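Side-chain contacts in pectinesterase (Sitophilus oryzae, PDB 4PMH), which probably helps to digest plant cell walls by hydrolysing the methyl esters of pectin, releasing methanol and leaving de-esterified galacturonate units in the chain: residues A[202-207]-A[265-270]; A[227-232]-A[290-295]. All coordinates share one frame; numbering follows the deposited sequence.

Contacts 1 and 2 are neighbours in one parallel beta-helix, with centres about 9 Å apart. Along the chain their segments alternate, and 202-207 runs beside 227-232 on the next turn: Ala204 N lies 2.8 Å from Phe229 O, and Gly205 O is also 2.8 Å from Gly231 N, both probable hydrogen bonds. The rings of Tyr203 and Phe229 are stacked, with Tyr203 CG 3.4 Å from Phe229 CZ. Contact 1 lies on the interior side of this shared backbone; contact 2 includes Arg290 and Trp292, inferred to bind substrate. The side chain of Tyr267 is about 9 Å from that of Asp226, the probable nucleophile, at nearest atoms.

Contact 1. Residues A[202-207]-A[265-270]; sequences LYAGSG and YGYFVY
Tyr267 reaches from strand 267-270 to Ala204 in segment 202-207, and carries its half of the contact on the phenol end of one long side chain. The backbones stay apart, with Ala204 CA 9.0 Å from Tyr267 CA, and the ring bridges the gap. With CG anti to the carbonyl carbon (chi1 -69°), the ring extends away from its own strand and presents its hydroxyl to the other one. Tyr267 OH donates to Ala204 O over 2.7 Å. The donor approaches well off the line of the C=O bond, at 128°, and only 18° from the carbonyl plane; the oxygen in turn lies at the edge of the ring, near its plane. The Ala204 methyl closes in beside this bond, CB standing 3.4 Å from Tyr267 OH and 4.0 Å from Tyr267 CZ. One phenol tip is therefore gripped twice, by a polar bond and by apolar packing, and a buried hydroxyl and a buried carbonyl satisfy each other. Farther back, the same tyrosine packs on Ala234 and Leu312 of the strands to either side of its own.

This tight spot is small, about 90 Å² over both segments. The more exposed side is at Tyr203, Ser206 and Gly207, which do not touch 265-270: the CB of Tyr203 points away from Tyr267, its partly exposed ring carrying Ser206 CB 3.4 Å above one face, toward the rim. Ser206 OG is held there by hydrogen bonds to Gln182 and Thr183. The arrangement thus joins two sheets across the packed interior of the parallel beta-helix, the fold of pectin methylesterases and of the pectate-lyase-like clan.

Contact 2. Residues A[227-232]-A[290-295]; sequences FVFGGG and RAWDSG
Phe229 has CG set between its backbone N and carbonyl carbon (chi1 80°), whereas Trp292 swings CG opposite its own N, beside the carbonyl carbon (chi1 177°); together these settings bring the phenyl ring of Phe229 up to the six-membered half of the indole. The two rings meet obliquely, their planes at 59° and centroids 5.4 Å apart. Phe229 CD2 makes the closest touch, 3.5 Å from Trp292 CZ3, which lies at the edge of the phenylalanine ring, near its plane. The same rim of the indole borders the backbone next door: Trp292 CE3 comes within 3.8 Å of Gly230 N, and Trp292 CZ3 within 3.9 Å of Gly230 CA, at the indole edge. Ser294 CB, 3.6 Å above the indole plane and offset toward the rim, partly covers one face, and Ser294 OG is tied to Asp258. No hydrogen bond crosses between the segments; the contact is van der Waals packing of the rings and of the indole edge on the Gly230 backbone.

Phe229 also packs against Asp200, the probable proton donor, while Arg290 forms a salt bridge with Asp226, the probable nucleophile. The aromatic pair thus sits beside the probable active site, with Trp292 and Arg290 probably binding pectin, as in related pectinesterases.

Contact 1. Residues A[202-207]-A[265-270]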
loop_
_atom_site.group_PDB
_atom_site.type_symbol
_atom_site.label_atom_id
_atom_site.label_comp_id
_atom_site.label_asym_id
_atom_site.label_seq_id
_atom_site.Cartn_x
_atom_site.Cartn_y
_atom_site.Cartn_z
ATOM N N LEU A 202 2.777 -3.246 -0.953
ATOM C CA LEU A 202 2.398 -2.047 -0.208
ATOM C C LEU A 202 1.345 -2.408 0.823
ATOM O O LEU A 202 0.244 -2.821 0.472
ATOM C CB LEU A 202 1.879 -0.935 -1.131
ATOM C CG LEU A 202 1.147 0.222 -0.452
ATOM C CD1 LEU A 202 2.003 0.840 0.638
ATOM C CD2 LEU A 202 0.731 1.298 -1.456
ATOM N N TYR A 203 1.710 -2.277 2.096
ATOM C CA TYR A 203 0.805 -2.480 3.217
ATOM C C TYR A 203 0.242 -1.100 3.553
ATOM O O TYR A 203 0.790 -0.378 4.375
ATOM C CB TYR A 203 1.559 -3.069 4.409
ATOM C CG TYR A 203 0.724 -3.699 5.527
ATOM C CD1 TYR A 203 -0.659 -3.582 5.574
ATOM C CD2 TYR A 203 1.350 -4.402 6.569
ATOM C CE1 TYR A 203 -1.394 -4.165 6.601
ATOM C CE2 TYR A 203 0.615 -4.974 7.605
ATOM C CZ TYR A 203 -0.750 -4.850 7.611
ATOM O OH TYR A 203 -1.494 -5.410 8.621
ATOM N N ALA A 204 -0.870 -0.750 2.916
ATOM C CA ALA A 204 -1.417 0.611 3.018
ATOM C C ALA A 204 -2.462 0.691 4.136
ATOM O O ALA A 204 -3.660 0.428 3.923
ATOM C CB ALA A 204 -2.022 1.028 1.689
ATOM N N GLY A 205 -2.016 1.073 5.329
ATOM C CA GLY A 205 -2.917 1.197 6.486
ATOM C C GLY A 205 -2.936 -0.101 7.255
ATOM O O GLY A 205 -3.736 -0.989 6.999
ATOM N N SER A 206 -1.988 -0.222 8.166
ATOM C CA SER A 206 -1.793 -1.425 8.949
ATOM C C SER A 206 -2.325 -1.233 10.380
ATOM O O SER A 206 -2.312 -2.168 11.158
ATOM C CB SER A 206 -0.295 -1.776 8.991
ATOM O OG SER A 206 0.518 -0.714 9.554
ATOM N N GLY A 207 -2.755 -0.019 10.720
ATOM C CA GLY A 207 -3.118 0.309 12.100
ATOM C C GLY A 207 -4.601 0.224 12.389
ATOM O O GLY A 207 -5.395 -0.134 11.511
ATOM N N TYR A 265 -14.740 4.720 3.971
ATOM C CA TYR A 265 -13.673 5.040 3.039
ATOM C C TYR A 265 -12.483 4.102 3.179
ATOM O O TYR A 265 -11.669 4.253 4.092
ATOM C CB TYR A 265 -13.233 6.499 3.250
ATOM C CG TYR A 265 -14.398 7.453 3.083
ATOM C CD1 TYR A 265 -14.963 7.646 1.845
ATOM C CD2 TYR A 265 -14.965 8.097 4.174
ATOM C CE1 TYR A 265 -16.052 8.499 1.673
ATOM C CE2 TYR A 265 -16.051 8.944 4.017
ATOM C CZ TYR A 265 -16.591 9.136 2.768
ATOM O OH TYR A 265 -17.676 9.966 2.595
ATOM N N GLY A 266 -12.381 3.154 2.246
ATOM C CA GLY A 266 -11.208 2.297 2.138
ATOM C C GLY A 266 -10.265 2.866 1.104
ATOM O O GLY A 266 -9.684 3.937 1.303
ATOM N N TYR A 267 -10.134 2.173 -0.018
ATOM C CA TYR A 267 -9.187 2.563 -1.062
ATOM C C TYR A 267 -9.909 3.314 -2.198
ATOM O O TYR A 267 -10.971 2.912 -2.640
ATOM C CB TYR A 267 -8.450 1.324 -1.577
ATOM C CG TYR A 267 -7.479 0.671 -0.612
ATOM C CD1 TYR A 267 -7.003 1.334 0.519
ATOM C CD2 TYR A 267 -6.993 -0.627 -0.861
ATOM C CE1 TYR A 267 -6.072 0.740 1.373
ATOM C CE2 TYR A 267 -6.071 -1.216 -0.020
ATOM C CZ TYR A 267 -5.626 -0.537 1.106
ATOM O OH TYR A 267 -4.701 -1.122 1.926
ATOM N N PHE A 268 -9.338 4.434 -2.624
ATOM C CA PHE A 268 -9.853 5.226 -3.734
ATOM C C PHE A 268 -8.759 5.392 -4.781
ATOM O O PHE A 268 -7.706 6.019 -4.521
ATOM C CB PHE A 268 -10.299 6.593 -3.228
ATOM C CG PHE A 268 -11.000 7.431 -4.250
ATOM C CD1 PHE A 268 -12.137 6.993 -4.889
ATOM C CD2 PHE A 268 -10.532 8.687 -4.534
ATOM C CE1 PHE A 268 -12.788 7.795 -5.818
ATOM C CE2 PHE A 268 -11.177 9.506 -5.446
ATOM C CZ PHE A 268 -12.297 9.062 -6.091
ATOM N N VAL A 269 -8.994 4.788 -5.941
ATOM C CA VAL A 269 -8.087 4.859 -7.080
ATOM C C VAL A 269 -8.720 5.779 -8.131
ATOM O O VAL A 269 -9.798 5.469 -8.658
ATOM C CB VAL A 269 -7.851 3.459 -7.652
ATOM C CG1 VAL A 269 -7.006 3.543 -8.900
ATOM C CG2 VAL A 269 -7.202 2.543 -6.607
ATOM N N TYR A 270 -8.056 6.903 -8.420
ATOM C CA TYR A 270 -8.611 7.992 -9.230
ATOM C C TYR A 270 -7.587 8.543 -10.240
ATOM O O TYR A 270 -6.451 8.816 -9.883
ATOM C CB TYR A 270 -9.038 9.103 -8.293
ATOM C CG TYR A 270 -9.599 10.353 -8.921
ATOM C CD1 TYR A 270 -10.754 10.313 -9.679
ATOM C CD2 TYR A 270 -9.028 11.595 -8.665
ATOM C CE1 TYR A 270 -11.298 11.464 -10.223
ATOM C CE2 TYR A 270 -9.571 12.757 -9.204
ATOM C CZ TYR A 270 -10.704 12.680 -9.986
ATOM O OH TYR A 270 -11.238 13.823 -10.539
#

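Contact 2. Residues A[227-232]-A[290-295]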
loop_
_atom_site.group_PDB
_atom_site.type_symbol
_atom_site.label_atom_id
_atom_site.label_comp_id
_atom_site.label_asym_id
_atom_site.label_seq_id
_atom_site.Cartn_x
_atom_site.Cartn_y
_atom_site.Cartn_z
ATOM N N PHE A 227 -0.782 -6.874 -3.866
ATOM C CA PHE A 227 0.343 -5.929 -3.738
ATOM C C PHE A 227 -0.026 -4.531 -3.272
ATOM O O PHE A 227 0.855 -3.670 -3.047
ATOM C CB PHE A 227 1.285 -5.962 -4.959
ATOM C CG PHE A 227 0.736 -5.408 -6.244
ATOM C CD1 PHE A 227 0.153 -6.250 -7.198
ATOM C CD2 PHE A 227 0.910 -4.061 -6.565
ATOM C CE1 PHE A 227 -0.277 -5.741 -8.422
ATOM C CE2 PHE A 227 0.477 -3.564 -7.770
ATOM C CZ PHE A 227 -0.095 -4.405 -8.715
ATOM N N VAL A 228 -1.320 -4.304 -3.074
ATOM C CA VAL A 228 -1.794 -3.143 -2.316
ATOM C C VAL A 228 -2.860 -3.695 -1.384
ATOM O O VAL A 228 -3.962 -4.050 -1.836
ATOM C CB VAL A 228 -2.385 -2.018 -3.200
ATOM C CG1 VAL A 228 -2.872 -0.846 -2.343
ATOM C CG2 VAL A 228 -1.361 -1.546 -4.214
ATOM N N PHE A 229 -2.532 -3.773 -0.093
ATOM C CA PHE A 229 -3.353 -4.479 0.861
ATOM C C PHE A 229 -3.370 -3.786 2.218
ATOM O O PHE A 229 -2.445 -3.038 2.569
ATOM C CB PHE A 229 -2.858 -5.935 0.985
ATOM C CG PHE A 229 -1.642 -6.105 1.876
ATOM C CD1 PHE A 229 -0.373 -5.783 1.414
ATOM C CD2 PHE A 229 -1.768 -6.617 3.166
ATOM C CE1 PHE A 229 0.745 -5.931 2.226
ATOM C CE2 PHE A 229 -0.645 -6.787 3.984
ATOM C CZ PHE A 229 0.613 -6.435 3.504
ATOM N N GLY A 230 -4.452 -4.007 2.958
ATOM C CA GLY A 230 -4.633 -3.380 4.266
ATOM C C GLY A 230 -5.906 -2.592 4.431
ATOM O O GLY A 230 -6.826 -2.658 3.592
ATOM N N GLY A 231 -5.956 -1.808 5.510
ATOM C CA GLY A 231 -7.203 -1.242 5.988
ATOM C C GLY A 231 -7.308 0.267 6.105
ATOM O O GLY A 231 -8.241 0.761 6.726
ATOM N N GLY A 232 -6.389 1.003 5.508
ATOM C CA GLY A 232 -6.390 2.450 5.642
ATOM C C GLY A 232 -7.429 3.095 4.744
ATOM O O GLY A 232 -8.036 2.432 3.888
ATOM N N ARG A 290 -9.448 -8.728 -4.400
ATOM C CA ARG A 290 -10.151 -9.661 -3.540
ATOM C C ARG A 290 -10.137 -9.123 -2.110
ATOM O O ARG A 290 -9.263 -8.354 -1.728
ATOM C CB ARG A 290 -9.505 -11.044 -3.571
ATOM C CG ARG A 290 -8.130 -11.144 -2.929
ATOM C CD ARG A 290 -7.577 -12.552 -3.126
ATOM N NE ARG A 290 -6.222 -12.696 -2.622
ATOM C CZ ARG A 290 -5.646 -13.857 -2.308
ATOM N NH1 ARG A 290 -6.278 -15.011 -2.481
ATOM N NH2 ARG A 290 -4.417 -13.869 -1.825
ATOM N N ALA A 291 -11.101 -9.552 -1.323
ATOM C CA ALA A 291 -11.189 -9.109 0.049
ATOM C C ALA A 291 -10.128 -9.832 0.863
ATOM O O ALA A 291 -9.970 -11.064 0.740
ATOM C CB ALA A 291 -12.572 -9.397 0.598
ATOM N N TRP A 292 -9.367 -9.046 1.631
ATOM C CA TRP A 292 -8.515 -9.607 2.685
ATOM C C TRP A 292 -9.387 -9.671 3.917
ATOM O O TRP A 292 -9.673 -8.662 4.561
ATOM C CB TRP A 292 -7.239 -8.803 2.926
ATOM C CG TRP A 292 -6.386 -9.358 4.074
ATOM C CD1 TRP A 292 -6.355 -10.658 4.536
ATOM C CD2 TRP A 292 -5.454 -8.626 4.871
ATOM N NE1 TRP A 292 -5.453 -10.769 5.592
ATOM C CE2 TRP A 292 -4.886 -9.533 5.805
ATOM C CE3 TRP A 292 -5.029 -7.289 4.882
ATOM C CZ2 TRP A 292 -3.939 -9.134 6.745
ATOM C CZ3 TRP A 292 -4.101 -6.894 5.819
ATOM C CH2 TRP A 292 -3.557 -7.810 6.733
ATOM N N ASP A 293 -9.845 -10.884 4.199
ATOM C CA ASP A 293 -10.772 -11.158 5.276
ATOM C C ASP A 293 -9.911 -11.482 6.506
ATOM O O ASP A 293 -9.913 -12.635 6.996
ATOM C CB ASP A 293 -11.695 -12.353 4.893
ATOM C CG ASP A 293 -12.959 -11.922 4.130
ATOM O OD1 ASP A 293 -13.150 -10.696 3.871
ATOM O OD2 ASP A 293 -13.776 -12.826 3.825
ATOM N N SER A 294 -9.154 -10.488 6.976
ATOM C CA SER A 294 -8.214 -10.700 8.105
ATOM C C SER A 294 -8.919 -11.209 9.356
ATOM O O SER A 294 -9.961 -10.687 9.759
ATOM C CB SER A 294 -7.397 -9.446 8.457
ATOM O OG SER A 294 -8.165 -8.269 8.354
ATOM N N GLY A 295 -8.345 -12.257 9.936
ATOM C CA GLY A 295 -8.874 -12.882 11.145
ATOM C C GLY A 295 -10.103 -13.740 10.947
ATOM O O GLY A 295 -10.695 -14.186 11.922
#